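Local coordinates for protein enoyl-CoA hydratase (PDB 1WZ8) that probably catalyses the reversible hydration of enoyl-CoA thioesters, as a hexameric member of the crotonase family, at residues D139-R143 against L169-E173; V111-G117 against T135-D139; E247-G251 against P260-P264. All coordinates share one frame; numbering follows the deposited sequence.

Overall arrangement
From the N terminus, contact 2 opens first: 111-117 pairs in parallel with 135-139, closing a loop that holds helix 118-125 and strand 128-132. Contact 1 begins where contact 2 ends, the two sharing D139, and closes a mostly helical loop between 139-143 and 169-173. Their centres lie about 13 Å apart, and L138 packs against N172. Contact 3 follows in series, folding the C-terminal 260-264 back on helix 246-256; F263 reaches the carbonyls of L142 and R143 in contact 1. None nests within another. Small sheet, helix 141-144, the C-terminal end of helix 162-171 and the C-terminal tail are thus tied together, and contacts 1 and 3 both meet the second subunit.

Contact 1: D139-R143 against L169-E173; sequences DGHLR and LLLNE
N172 meets 139-143 through its amide, and the polar part of the contact centres on that group. With CG anti to the backbone N (chi1 -151°), the torsion places OD1 beside the first turn of helix 141-144, where R143 N donates a weak hydrogen bond of 3.3 Å to N172 OD1; the N-H...O angle of 138° shows how bent it is. The same oxygen presses on the backbone before the helix, with G140 CA 3.0 Å from N172 OD1. On the amide's nitrogen side, N172 ND2 lies 3.3 Å from R143 CB, and the R143 chain crosses the N172 side chain at about a right angle, its guanidinium plane turned 53° from the amide.

These contacts join the N-terminal end of one helix to the C-terminal end of another: G140 is the N-cap residue of 141-144, while N172, with positive phi, is the first residue to leave the helical conformation after 162-171. Within 139-143, D139 OD2 accepts from H141 N at 3.1 Å, an Asx turn, and H141 ND1 also donates to D139 OD1, which lies close to the imidazole plane. H141 NE2 binds a (4S)-2-methyl-2,4-pentanediol molecule, probably from the crystallisation liquor.

The carbon-carbon contact is made by L169 CD2, which abuts D139 CB at 3.5 Å, the two side chains crossing nearly perpendicularly. Separately, a methyl meets a carbonyl: L142 CD2 rests on the backbone, 3.1 Å from L169 O. L214 and L221 of the second subunit pack on L142 and L169 respectively.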
loop_
_atom_site.group_PDB
_atom_site.type_symbol
_atom_site.label_atom_id
_atom_site.label_comp_id
_atom_site.label_asym_id
_atom_site.label_seq_id
_atom_site.Cartn_x
_atom_site.Cartn_y
_atom_site.Cartn_z
ATOM N N ASP A 139 -15.592 21.629 6.242
ATOM C CA ASP A 139 -14.442 21.649 5.359
ATOM C C ASP A 139 -14.542 22.980 4.611
ATOM O O ASP A 139 -13.605 23.777 4.611
ATOM C CB ASP A 139 -14.508 20.491 4.379
ATOM C CG ASP A 139 -13.397 20.545 3.359
ATOM O OD1 ASP A 139 -12.255 20.158 3.688
ATOM O OD2 ASP A 139 -13.670 20.998 2.231
ATOM N N GLY A 140 -15.689 23.194 3.968
ATOM C CA GLY A 140 -15.959 24.440 3.265
ATOM C C GLY A 140 -15.331 24.753 1.918
ATOM O O GLY A 140 -15.660 25.777 1.319
ATOM N N HIS A 141 -14.458 23.888 1.419
ATOM C CA HIS A 141 -13.767 24.161 0.147
ATOM C C HIS A 141 -14.709 24.176 -1.079
ATOM O O HIS A 141 -14.608 25.018 -1.962
ATOM C CB HIS A 141 -12.681 23.102 -0.040
ATOM C CG HIS A 141 -11.556 23.356 0.932
ATOM N ND1 HIS A 141 -11.399 22.664 2.087
ATOM C CD2 HIS A 141 -10.524 24.294 0.833
ATOM C CE1 HIS A 141 -10.294 23.173 2.667
ATOM N NE2 HIS A 141 -9.751 24.151 1.939
ATOM N N LEU A 142 -15.644 23.237 -1.158
ATOM C CA LEU A 142 -16.559 23.182 -2.293
ATOM C C LEU A 142 -17.375 24.466 -2.411
ATOM O O LEU A 142 -17.753 24.874 -3.509
ATOM C CB LEU A 142 -17.481 21.967 -2.171
ATOM C CG LEU A 142 -16.883 20.629 -2.638
ATOM C CD1 LEU A 142 -16.587 20.695 -4.132
ATOM C CD2 LEU A 142 -15.610 20.316 -1.860
ATOM N N ARG A 143 -17.641 25.097 -1.273
ATOM C CA ARG A 143 -18.390 26.348 -1.244
ATOM C C ARG A 143 -17.521 27.449 -1.848
ATOM O O ARG A 143 -18.023 28.348 -2.520
ATOM C CB ARG A 143 -18.744 26.708 0.201
ATOM C CG ARG A 143 -19.366 28.076 0.397
ATOM C CD ARG A 143 -19.060 28.566 1.815
ATOM N NE ARG A 143 -20.085 28.264 2.796
ATOM C CZ ARG A 143 -19.952 28.479 4.104
ATOM N NH1 ARG A 143 -18.827 28.983 4.593
ATOM N NH2 ARG A 143 -20.970 28.253 4.931
ATOM N N LEU A 169 -18.241 16.412 2.686
ATOM C CA LEU A 169 -17.243 17.112 1.895
ATOM C C LEU A 169 -17.750 17.572 0.525
ATOM O O LEU A 169 -17.432 18.677 0.086
ATOM C CB LEU A 169 -15.998 16.231 1.723
ATOM C CG LEU A 169 -15.253 15.852 3.011
ATOM C CD1 LEU A 169 -14.173 14.826 2.686
ATOM C CD2 LEU A 169 -14.644 17.092 3.661
ATOM N N LEU A 170 -18.539 16.737 -0.144
ATOM C CA LEU A 170 -19.054 17.095 -1.464
ATOM C C LEU A 170 -20.223 18.077 -1.426
ATOM O O LEU A 170 -20.385 18.885 -2.342
ATOM C CB LEU A 170 -19.480 15.839 -2.230
ATOM C CG LEU A 170 -18.415 14.802 -2.603
ATOM C CD1 LEU A 170 -19.083 13.662 -3.355
ATOM C CD2 LEU A 170 -17.336 15.440 -3.469
ATOM N N LEU A 171 -21.033 18.011 -0.373
ATOM C CA LEU A 171 -22.197 18.890 -0.252
ATOM C C LEU A 171 -21.945 20.122 0.601
ATOM O O LEU A 171 -22.788 21.018 0.682
ATOM C CB LEU A 171 -23.382 18.114 0.325
ATOM C CG LEU A 171 -24.072 17.129 -0.617
ATOM C CD1 LEU A 171 -25.105 16.330 0.150
ATOM C CD2 LEU A 171 -24.729 17.895 -1.761
ATOM N N ASN A 172 -20.781 20.165 1.235
ATOM C CA ASN A 172 -20.435 21.289 2.079
ATOM C C ASN A 172 -21.422 21.366 3.241
ATOM O O ASN A 172 -21.804 22.451 3.679
ATOM C CB ASN A 172 -20.475 22.576 1.259
ATOM C CG ASN A 172 -19.516 23.614 1.770
ATOM O OD1 ASN A 172 -18.303 23.502 1.592
ATOM N ND2 ASN A 172 -20.057 24.641 2.413
ATOM N N GLU A 173 -21.840 20.202 3.727
ATOM C CA GLU A 173 -22.771 20.125 4.847
ATOM C C GLU A 173 -22.036 20.226 6.178
ATOM O O GLU A 173 -21.179 19.399 6.487
ATOM C CB GLU A 173 -23.552 18.811 4.807
ATOM C CG GLU A 173 -24.873 18.911 4.075
ATOM C CD GLU A 173 -25.828 19.872 4.760
ATOM O OE1 GLU A 173 -26.284 19.571 5.885
ATOM O OE2 GLU A 173 -26.116 20.930 4.171
#

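Contact 2: V111-G117 against T135-D139; sequences VEKVAVG and TRLLD
L137 and A115 meet because CG of L137 stands anti to its carbonyl carbon (chi1 -53°), which brings CD2 over the neighbouring strand. L137 CD2 lies 3.4 Å from A115 CB, tighter than usual van der Waals contact. R136 starts with CG opposite its backbone N, then bends at chi3 (79°), turning the guanidinium back so that V116 CG2 lies over one of its faces, offset toward the rim.

Strands 114-116 and 136-138 are parallel neighbours in the smaller sheet of this crotonase-family chain, their axes 4.9 Å apart and only 2° from exact alignment. V114, V116, R136 and L138 point to one face; A115 and L137 point to the other, where L120 of helix 118-125 packs on both. The ladder follows the parallel pattern: R136 N donates to K113 O, A115 N to R136 O at 3.1 Å, and L138 N to A115 O. CA-H...O contacts fill in between, with V116 CA 3.0 Å from L138 O.

At the start of the pair, T135 OG1 and K113 N share a water, each 2.8 Å from its oxygen. T135 OG1 is also hydrogen-bonded to G132 N, and K113 NZ reaches G65 O. V111 CG1 extends the apolar face by touching L137 CD2 at 4.0 Å. At the far end, G117 occupies the N-cap position of helix 118-125, and its N donates to two carbonyl oxygens: G117 N lies 3.2 Å from L138 O and makes a weak, bent bond to D139 O.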
loop_
_atom_site.group_PDB
_atom_site.type_symbol
_atom_site.label_atom_id
_atom_site.label_comp_id
_atom_site.label_asym_id
_atom_site.label_seq_id
_atom_site.Cartn_x
_atom_site.Cartn_y
_atom_site.Cartn_z
ATOM N N VAL A 111 -11.210 22.874 20.380
ATOM C CA VAL A 111 -11.959 23.444 19.265
ATOM C C VAL A 111 -13.228 24.165 19.707
ATOM O O VAL A 111 -14.285 23.558 19.863
ATOM C CB VAL A 111 -12.306 22.342 18.252
ATOM C CG1 VAL A 111 -12.720 22.955 16.929
ATOM C CG2 VAL A 111 -11.099 21.421 18.070
ATOM N N GLU A 112 -13.104 25.475 19.883
ATOM C CA GLU A 112 -14.209 26.311 20.324
ATOM C C GLU A 112 -14.954 27.005 19.191
ATOM O O GLU A 112 -14.343 27.618 18.318
ATOM C CB GLU A 112 -13.693 27.382 21.291
ATOM C CG GLU A 112 -13.034 26.846 22.549
ATOM C CD GLU A 112 -12.359 27.941 23.354
ATOM O OE1 GLU A 112 -11.356 28.509 22.867
ATOM O OE2 GLU A 112 -12.833 28.241 24.470
ATOM N N LYS A 113 -16.279 26.889 19.222
ATOM C CA LYS A 113 -17.176 27.535 18.265
ATOM C C LYS A 113 -17.069 27.252 16.774
ATOM O O LYS A 113 -18.067 26.908 16.145
ATOM C CB LYS A 113 -17.120 29.054 18.454
ATOM C CG LYS A 113 -17.510 29.524 19.843
ATOM C CD LYS A 113 -17.578 31.038 19.902
ATOM C CE LYS A 113 -17.885 31.512 21.316
ATOM N NZ LYS A 113 -16.842 31.043 22.270
ATOM N N VAL A 114 -15.882 27.427 16.198
ATOM C CA VAL A 114 -15.723 27.215 14.769
ATOM C C VAL A 114 -14.383 26.609 14.348
ATOM O O VAL A 114 -13.334 26.943 14.891
ATOM C CB VAL A 114 -15.884 28.548 13.994
ATOM C CG1 VAL A 114 -15.874 28.284 12.498
ATOM C CG2 VAL A 114 -17.174 29.255 14.404
ATOM N N ALA A 115 -14.449 25.725 13.358
ATOM C CA ALA A 115 -13.278 25.074 12.784
ATOM C C ALA A 115 -13.654 24.812 11.333
ATOM O O ALA A 115 -14.411 23.893 11.037
ATOM C CB ALA A 115 -12.976 23.758 13.507
ATOM N N VAL A 116 -13.123 25.638 10.435
ATOM C CA VAL A 116 -13.411 25.530 9.012
ATOM C C VAL A 116 -12.112 25.586 8.203
ATOM O O VAL A 116 -11.146 26.236 8.610
ATOM C CB VAL A 116 -14.334 26.694 8.545
ATOM C CG1 VAL A 116 -14.603 26.583 7.051
ATOM C CG2 VAL A 116 -15.646 26.679 9.331
ATOM N N GLY A 117 -12.096 24.903 7.061
ATOM C CA GLY A 117 -10.916 24.896 6.207
ATOM C C GLY A 117 -9.637 24.540 6.940
ATOM O O GLY A 117 -9.553 23.495 7.586
ATOM N N THR A 135 -20.323 23.395 18.475
ATOM C CA THR A 135 -19.249 23.856 17.597
ATOM C C THR A 135 -19.621 23.555 16.147
ATOM O O THR A 135 -20.265 22.544 15.865
ATOM C CB THR A 135 -17.916 23.141 17.928
ATOM O OG1 THR A 135 -17.551 23.426 19.281
ATOM C CG2 THR A 135 -16.792 23.615 17.004
ATOM N N ARG A 136 -19.219 24.434 15.231
ATOM C CA ARG A 136 -19.503 24.239 13.812
ATOM C C ARG A 136 -18.235 23.744 13.118
ATOM O O ARG A 136 -17.218 24.431 13.132
ATOM C CB ARG A 136 -19.963 25.557 13.172
ATOM C CG ARG A 136 -20.336 25.443 11.696
ATOM C CD ARG A 136 -21.062 26.690 11.208
ATOM N NE ARG A 136 -20.158 27.802 10.921
ATOM C CZ ARG A 136 -19.653 28.060 9.717
ATOM N NH1 ARG A 136 -19.967 27.287 8.685
ATOM N NH2 ARG A 136 -18.837 29.090 9.542
ATOM N N LEU A 137 -18.298 22.553 12.525
ATOM C CA LEU A 137 -17.149 21.981 11.825
ATOM C C LEU A 137 -17.499 21.845 10.349
ATOM O O LEU A 137 -18.473 21.178 9.988
ATOM C CB LEU A 137 -16.792 20.611 12.414
ATOM C CG LEU A 137 -16.575 20.594 13.931
ATOM C CD1 LEU A 137 -16.273 19.172 14.387
ATOM C CD2 LEU A 137 -15.432 21.528 14.310
ATOM N N LEU A 138 -16.701 22.468 9.493
ATOM C CA LEU A 138 -16.969 22.436 8.063
ATOM C C LEU A 138 -15.703 22.517 7.218
ATOM O O LEU A 138 -14.835 23.353 7.452
ATOM C CB LEU A 138 -17.897 23.600 7.708
ATOM C CG LEU A 138 -18.344 23.848 6.265
ATOM C CD1 LEU A 138 -19.160 22.684 5.732
ATOM C CD2 LEU A 138 -19.168 25.111 6.247
ATOM N N ASP A 139 -15.592 21.629 6.242
ATOM C CA ASP A 139 -14.442 21.649 5.359
ATOM C C ASP A 139 -14.542 22.980 4.611
ATOM O O ASP A 139 -13.605 23.777 4.611
ATOM C CB ASP A 139 -14.508 20.491 4.379
ATOM C CG ASP A 139 -13.397 20.545 3.359
ATOM O OD1 ASP A 139 -12.255 20.158 3.688
ATOM O OD2 ASP A 139 -13.670 20.998 2.231
HETATM O O HOH W 1 -18.023 25.565 21.020
#

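Contact 3: E247-G251 against P260-P264; sequences ELEEG and PPEFP
The F263 ring meets helix 246-256 with its edge: E247 O lies in the ring plane, 3.4 Å from F263 CE2, while E250 CG and G251 N approach obliquely. E247 and F263 side chains cross at about a right angle, carboxylate and ring planes being 73° apart, and E247 CG comes within 4.1 Å of F263 CD2. E247 O also accepts the helical bond from G251 N at 2.8 Å, so the ring edge borders a carbonyl already engaged by the helix.

A second flat group, the E250 carboxylate, receives E262 N from above its plane. That bond is almost straight, 2.9 Å from E262 N to E250 OE2 with an N-H...O angle of 175°. The bend at chi2 of E250 (63°) turns its carboxylate to the tail, where OE2 also passes P261 CA at 3.5 Å.

The C-terminal tail is thereby folded back along the last helix of the chain. At its end a water donates to both E247 OE2 and P264 O, the latter 2.6 Å from the water oxygen. E247 further accepts from E212 N and A213 N of the second subunit, and R56 of that subunit hydrogen-bonds to P264 O, an oxygen of the C-terminal carboxylate. With R259 forming a salt bridge to E250 OE2, an amide N-H and a cation share this oxygen, which would probably favour the ionised carboxylate.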
loop_
_atom_site.group_PDB
_atom_site.type_symbol
_atom_site.label_atom_id
_atom_site.label_comp_id
_atom_site.label_asym_id
_atom_site.label_seq_id
_atom_site.Cartn_x
_atom_site.Cartn_y
_atom_site.Cartn_z
ATOM N N GLU A 247 -13.963 28.671 -11.258
ATOM C CA GLU A 247 -14.788 28.257 -10.131
ATOM C C GLU A 247 -14.373 28.986 -8.851
ATOM O O GLU A 247 -15.226 29.467 -8.104
ATOM C CB GLU A 247 -14.715 26.733 -9.954
ATOM C CG GLU A 247 -15.710 25.990 -10.847
ATOM C CD GLU A 247 -15.446 24.499 -10.936
ATOM O OE1 GLU A 247 -14.810 23.944 -10.016
ATOM O OE2 GLU A 247 -15.890 23.880 -11.927
ATOM N N LEU A 248 -13.071 29.083 -8.602
ATOM C CA LEU A 248 -12.596 29.791 -7.417
ATOM C C LEU A 248 -12.944 31.272 -7.539
ATOM O O LEU A 248 -13.362 31.905 -6.570
ATOM C CB LEU A 248 -11.081 29.649 -7.262
ATOM C CG LEU A 248 -10.481 30.485 -6.125
ATOM C CD1 LEU A 248 -11.135 30.106 -4.802
ATOM C CD2 LEU A 248 -8.983 30.273 -6.065
ATOM N N GLU A 249 -12.765 31.814 -8.739
ATOM C CA GLU A 249 -13.060 33.218 -9.000
ATOM C C GLU A 249 -14.494 33.557 -8.604
ATOM O O GLU A 249 -14.739 34.557 -7.929
ATOM C CB GLU A 249 -12.833 33.530 -10.483
ATOM C CG GLU A 249 -13.320 34.901 -10.915
ATOM C CD GLU A 249 -12.879 35.253 -12.319
ATOM O OE1 GLU A 249 -13.043 34.408 -13.225
ATOM O OE2 GLU A 249 -12.371 36.376 -12.518
ATOM N N GLU A 250 -15.433 32.716 -9.022
ATOM C CA GLU A 250 -16.845 32.908 -8.708
ATOM C C GLU A 250 -17.103 32.636 -7.229
ATOM O O GLU A 250 -17.911 33.318 -6.596
ATOM C CB GLU A 250 -17.703 31.975 -9.565
ATOM C CG GLU A 250 -19.162 31.836 -9.131
ATOM C CD GLU A 250 -19.942 33.133 -9.222
ATOM O OE1 GLU A 250 -19.521 34.032 -9.980
ATOM O OE2 GLU A 250 -20.989 33.247 -8.549
ATOM N N GLY A 251 -16.415 31.633 -6.689
ATOM C CA GLY A 251 -16.580 31.296 -5.287
ATOM C C GLY A 251 -16.240 32.475 -4.397
ATOM O O GLY A 251 -16.979 32.792 -3.467
ATOM N N PRO A 260 -25.507 33.532 -3.317
ATOM C CA PRO A 260 -25.268 32.142 -3.713
ATOM C C PRO A 260 -24.375 32.114 -4.951
ATOM O O PRO A 260 -24.639 32.814 -5.930
ATOM C CB PRO A 260 -26.672 31.623 -4.006
ATOM C CG PRO A 260 -27.518 32.406 -3.045
ATOM C CD PRO A 260 -26.949 33.799 -3.181
ATOM N N PRO A 261 -23.301 31.314 -4.921
ATOM C CA PRO A 261 -22.422 31.261 -6.091
ATOM C C PRO A 261 -23.094 30.565 -7.268
ATOM O O PRO A 261 -23.904 29.659 -7.086
ATOM C CB PRO A 261 -21.216 30.487 -5.574
ATOM C CG PRO A 261 -21.845 29.520 -4.612
ATOM C CD PRO A 261 -22.828 30.402 -3.864
ATOM N N GLU A 262 -22.773 31.011 -8.477
ATOM C CA GLU A 262 -23.321 30.401 -9.679
ATOM C C GLU A 262 -22.153 29.886 -10.501
ATOM O O GLU A 262 -21.614 30.590 -11.355
ATOM C CB GLU A 262 -24.143 31.414 -10.485
ATOM C CG GLU A 262 -25.561 31.587 -9.964
ATOM C CD GLU A 262 -26.447 32.368 -10.913
ATOM O OE1 GLU A 262 -26.521 31.993 -12.104
ATOM O OE2 GLU A 262 -27.076 33.351 -10.465
ATOM N N PHE A 263 -21.757 28.649 -10.216
ATOM C CA PHE A 263 -20.638 28.025 -10.903
ATOM C C PHE A 263 -20.967 27.718 -12.361
ATOM O O PHE A 263 -22.092 27.349 -12.689
ATOM C CB PHE A 263 -20.220 26.759 -10.148
ATOM C CG PHE A 263 -19.764 27.026 -8.738
ATOM C CD1 PHE A 263 -20.506 26.574 -7.650
ATOM C CD2 PHE A 263 -18.600 27.756 -8.498
ATOM C CE1 PHE A 263 -20.097 26.847 -6.343
ATOM C CE2 PHE A 263 -18.183 28.038 -7.194
ATOM C CZ PHE A 263 -18.933 27.581 -6.116
ATOM N N PRO A 264 -19.975 27.868 -13.252
ATOM C CA PRO A 264 -20.108 27.629 -14.693
ATOM C C PRO A 264 -20.248 26.169 -15.113
ATOM O O PRO A 264 -19.914 25.273 -14.308
ATOM C CB PRO A 264 -18.843 28.265 -15.252
ATOM C CG PRO A 264 -17.840 27.938 -14.195
ATOM C CD PRO A 264 -18.599 28.279 -12.921
ATOM O OXT PRO A 264 -20.675 25.947 -16.266
HETATM O O HOH W 2 -18.648 24.662 -12.126
#